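Local coordinates for protein transcriptional regulator, Crp/Fnr family (Eubacterium rectale ATCC 33656, PDB 3DV8) that probably regulates transcription by binding DNA through a Crp-like helix-turn-helix domain, under the control of a ligand sensed by its cyclic nucleotide-binding domain, at residues L47-G53 against D100-I106. Sequence-based numbering, arbitrary orientation.
Sequences LLLVKSG and DTDLWII
A classic beta bulge shows how an antiparallel pair absorbs one extra residue: Lys-51 and Ser-52 both face Asp-102, whose O accepts from Lys-51 N (2.9 Å) and Ser-52 N (3.3 Å), while Asp-102 N donates to Ser-52 O (2.8 Å). Lys-51, at phi/psi -69/-49, turns the chain's corner. Before it, strands 47-50 and 101-106 run antiparallel at 147°, their axes 4.7 Å apart. Leu-47/Ile-106 and Leu-49/Trp-104 are hydrogen-bonded pairs, with Leu-49 N to Trp-104 O at 2.9 Å and Trp-104 N to Leu-49 O at 3.0 Å; Leu-48/Ile-105 and Val-50/Leu-103 are non-hydrogen-bonded pairs. One face carries Leu-48, whose CD1 meets Leu-103 CD2 (3.8 Å) and whose CD2 meets Ile-105 CG1 (3.7 Å). On the opposite face Leu-49 CD2 lies 3.5 Å from Trp-104 CE3, and extended, all-t Lys-51 makes an off-centre CH-pi contact, its CB 4.1 Å from the centroid of the Trp-104 six-membered ring. Gly-53, at 147/-159, takes a conformation calling for glycine; a CB would also strike Thr-101 OG1. This is a strand pair of the cupin-like beta-roll of cyclic nucleotide-binding domains. Strand 27-31 flanks 101-107, strand 77-78 flanks 46-50, Ile-37 of strand 36-39 packs on Leu-48 and Leu-103, and Tyr-111 of helix 108-117 touches Leu-47 and Ile-106.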
ATOM      1  N   LEU A  47     -12.615   6.843  14.032  1.00 61.88           N
ATOM      2  CA  LEU A  47     -12.028   7.765  13.050  1.00 61.35           C
ATOM      3  C   LEU A  47     -11.605   9.019  13.802  1.00 60.79           C
ATOM      4  O   LEU A  47     -12.329   9.460  14.690  1.00 60.53           O
ATOM      5  CB  LEU A  47     -12.989   8.125  11.907  1.00 60.82           C
ATOM      6  CG  LEU A  47     -13.227   7.030  10.858  1.00 61.24           C
ATOM      7  CD1 LEU A  47     -14.102   5.873  11.357  1.00 58.73           C
ATOM      8  CD2 LEU A  47     -13.848   7.650   9.638  1.00 61.95           C
ATOM      9  N   LEU A  48     -10.433   9.560  13.460  1.00 60.47           N
ATOM     10  CA  LEU A  48      -9.876  10.751  14.114  1.00 60.45           C
ATOM     11  C   LEU A  48      -9.881  11.911  13.123  1.00 60.62           C
ATOM     12  O   LEU A  48      -9.400  11.750  12.010  1.00 60.89           O
ATOM     13  CB  LEU A  48      -8.435  10.515  14.612  1.00 60.16           C
ATOM     14  CG  LEU A  48      -8.128   9.210  15.356  1.00 59.37           C
ATOM     15  CD1 LEU A  48      -6.642   9.066  15.624  1.00 57.98           C
ATOM     16  CD2 LEU A  48      -8.926   9.093  16.640  1.00 60.00           C
ATOM     17  N   LEU A  49     -10.448  13.052  13.523  1.00 60.83           N
ATOM     18  CA  LEU A  49     -10.436  14.286  12.728  1.00 60.29           C
ATOM     19  C   LEU A  49      -9.441  15.193  13.460  1.00 59.44           C
ATOM     20  O   LEU A  49      -9.653  15.554  14.629  1.00 59.65           O
ATOM     21  CB  LEU A  49     -11.828  14.926  12.648  1.00 59.80           C
ATOM     22  CG  LEU A  49     -11.978  16.188  11.781  1.00 61.48           C
ATOM     23  CD1 LEU A  49     -11.611  15.930  10.313  1.00 64.12           C
ATOM     24  CD2 LEU A  49     -13.399  16.768  11.875  1.00 61.21           C
ATOM     25  N   VAL A  50      -8.341  15.514  12.791  1.00 58.31           N
ATOM     26  CA  VAL A  50      -7.297  16.353  13.368  1.00 57.64           C
ATOM     27  C   VAL A  50      -7.727  17.819  13.272  1.00 57.54           C
ATOM     28  O   VAL A  50      -7.741  18.389  12.185  1.00 57.64           O
ATOM     29  CB  VAL A  50      -5.921  16.115  12.656  1.00 57.64           C
ATOM     30  CG1 VAL A  50      -4.839  17.063  13.189  1.00 55.29           C
ATOM     31  CG2 VAL A  50      -5.474  14.649  12.805  1.00 53.73           C
ATOM     32  N   LYS A  51      -8.125  18.409  14.401  1.00 58.28           N
ATOM     33  CA  LYS A  51      -8.447  19.846  14.457  1.00 58.04           C
ATOM     34  C   LYS A  51      -7.143  20.633  14.283  1.00 57.55           C
ATOM     35  O   LYS A  51      -7.074  21.557  13.466  1.00 56.90           O
ATOM     36  CB  LYS A  51      -9.110  20.251  15.781  1.00 57.72           C
ATOM     37  CG  LYS A  51      -9.572  21.726  15.814  1.00 58.88           C
ATOM     38  CD  LYS A  51      -9.940  22.201  17.213  1.00 58.99           C
ATOM     39  CE  LYS A  51     -10.188  23.703  17.232  1.00 59.32           C
ATOM     40  NZ  LYS A  51     -10.450  24.204  18.606  1.00 62.76           N
ATOM     41  N   SER A  52      -6.125  20.254  15.062  1.00 57.50           N
ATOM     42  CA  SER A  52      -4.828  20.922  15.042  1.00 57.41           C
ATOM     43  C   SER A  52      -3.730  20.018  15.599  1.00 57.63           C
ATOM     44  O   SER A  52      -3.825  19.584  16.741  1.00 57.57           O
ATOM     45  CB  SER A  52      -4.922  22.208  15.869  1.00 57.28           C
ATOM     46  OG  SER A  52      -3.684  22.877  15.940  1.00 57.35           O
ATOM     47  N   GLY A  53      -2.704  19.740  14.794  1.00 58.11           N
ATOM     48  CA  GLY A  53      -1.584  18.889  15.208  1.00 58.73           C
ATOM     49  C   GLY A  53      -0.959  18.050  14.101  1.00 59.32           C
ATOM     50  O   GLY A  53      -1.109  18.346  12.906  1.00 59.61           O
ATOM     51  N   ASP A 100       1.809  18.020  19.906  1.00 60.94           N
ATOM     52  CA  ASP A 100       0.577  18.039  20.723  1.00 60.51           C
ATOM     53  C   ASP A 100      -0.586  18.223  19.768  1.00 59.76           C
ATOM     54  O   ASP A 100      -0.564  19.164  18.978  1.00 60.33           O
ATOM     55  CB  ASP A 100       0.573  19.176  21.749  1.00 60.85           C
ATOM     56  CG  ASP A 100       1.542  18.954  22.892  1.00 61.22           C
ATOM     57  OD1 ASP A 100       2.271  17.939  22.921  1.00 64.28           O
ATOM     58  OD2 ASP A 100       1.564  19.826  23.783  1.00 63.83           O
ATOM     59  N   THR A 101      -1.574  17.333  19.830  1.00 58.93           N
ATOM     60  CA  THR A 101      -2.675  17.335  18.868  1.00 58.81           C
ATOM     61  C   THR A 101      -4.076  17.358  19.489  1.00 58.42           C
ATOM     62  O   THR A 101      -4.349  16.634  20.447  1.00 58.19           O
ATOM     63  CB  THR A 101      -2.544  16.118  17.928  1.00 58.80           C
ATOM     64  OG1 THR A 101      -1.222  16.100  17.370  1.00 58.65           O
ATOM     65  CG2 THR A 101      -3.568  16.179  16.799  1.00 58.53           C
ATOM     66  N   ASP A 102      -4.936  18.212  18.931  1.00 58.40           N
ATOM     67  CA  ASP A 102      -6.351  18.310  19.300  1.00 58.58           C
ATOM     68  C   ASP A 102      -7.134  17.506  18.264  1.00 57.79           C
ATOM     69  O   ASP A 102      -7.127  17.852  17.080  1.00 55.89           O
ATOM     70  CB  ASP A 102      -6.824  19.765  19.300  1.00 59.00           C
ATOM     71  CG  ASP A 102      -6.197  20.574  20.400  1.00 59.92           C
ATOM     72  OD1 ASP A 102      -6.181  20.094  21.555  1.00 61.82           O
ATOM     73  OD2 ASP A 102      -5.750  21.706  20.120  1.00 62.88           O
ATOM     74  N   LEU A 103      -7.787  16.437  18.731  1.00 58.66           N
ATOM     75  CA  LEU A 103      -8.565  15.520  17.898  1.00 59.59           C
ATOM     76  C   LEU A 103     -10.030  15.468  18.315  1.00 58.00           C
ATOM     77  O   LEU A 103     -10.386  15.791  19.448  1.00 57.51           O
ATOM     78  CB  LEU A 103      -8.056  14.070  18.048  1.00 59.78           C
ATOM     79  CG  LEU A 103      -6.657  13.598  17.677  1.00 62.40           C
ATOM     80  CD1 LEU A 103      -5.598  14.292  18.505  1.00 67.43           C
ATOM     81  CD2 LEU A 103      -6.571  12.098  17.923  1.00 61.15           C
ATOM     82  N   TRP A 104     -10.852  15.063  17.354  1.00 57.17           N
ATOM     83  CA  TRP A 104     -12.230  14.652  17.578  1.00 56.69           C
ATOM     84  C   TRP A 104     -12.214  13.181  17.182  1.00 55.84           C
ATOM     85  O   TRP A 104     -11.537  12.815  16.206  1.00 54.77           O
ATOM     86  CB  TRP A 104     -13.228  15.368  16.682  1.00 57.22           C
ATOM     87  CG  TRP A 104     -13.508  16.753  17.047  1.00 56.69           C
ATOM     88  CD1 TRP A 104     -14.166  17.179  18.151  1.00 58.44           C
ATOM     89  CD2 TRP A 104     -13.208  17.915  16.275  1.00 56.90           C
ATOM     90  NE1 TRP A 104     -14.272  18.548  18.137  1.00 59.77           N
ATOM     91  CE2 TRP A 104     -13.694  19.027  16.992  1.00 58.32           C
ATOM     92  CE3 TRP A 104     -12.563  18.128  15.044  1.00 58.91           C
ATOM     93  CZ2 TRP A 104     -13.556  20.346  16.525  1.00 58.68           C
ATOM     94  CZ3 TRP A 104     -12.421  19.445  14.575  1.00 58.88           C
ATOM     95  CH2 TRP A 104     -12.919  20.535  15.318  1.00 57.94           C
ATOM     96  N   ILE A 105     -12.934  12.350  17.935  1.00 55.35           N
ATOM     97  CA  ILE A 105     -13.069  10.928  17.633  1.00 55.15           C
ATOM     98  C   ILE A 105     -14.550  10.613  17.364  1.00 54.81           C
ATOM     99  O   ILE A 105     -15.412  10.965  18.166  1.00 54.98           O
ATOM    100  CB  ILE A 105     -12.555  10.019  18.769  1.00 55.38           C
ATOM    101  CG1 ILE A 105     -11.173  10.474  19.273  1.00 56.30           C
ATOM    102  CG2 ILE A 105     -12.520   8.556  18.283  1.00 56.56           C
ATOM    103  CD1 ILE A 105     -10.574   9.558  20.335  1.00 55.10           C
ATOM    104  N   ILE A 106     -14.833  10.009  16.211  1.00 54.73           N
ATOM    105  CA  ILE A 106     -16.163   9.510  15.876  1.00 54.89           C
ATOM    106  C   ILE A 106     -16.033   8.027  16.234  1.00 54.89           C
ATOM    107  O   ILE A 106     -15.245   7.338  15.587  1.00 54.89           O
ATOM    108  CB  ILE A 106     -16.508   9.654  14.370  1.00 55.12           C
ATOM    109  CG1 ILE A 106     -16.441  11.118  13.924  1.00 54.77           C
ATOM    110  CG2 ILE A 106     -17.906   9.072  14.084  1.00 54.22           C
ATOM    111  CD1 ILE A 106     -16.646  11.292  12.433  1.00 54.51           C
TER
HETATM  112  O   HOH W   1      -8.493  23.062  20.182  1.00 71.17           O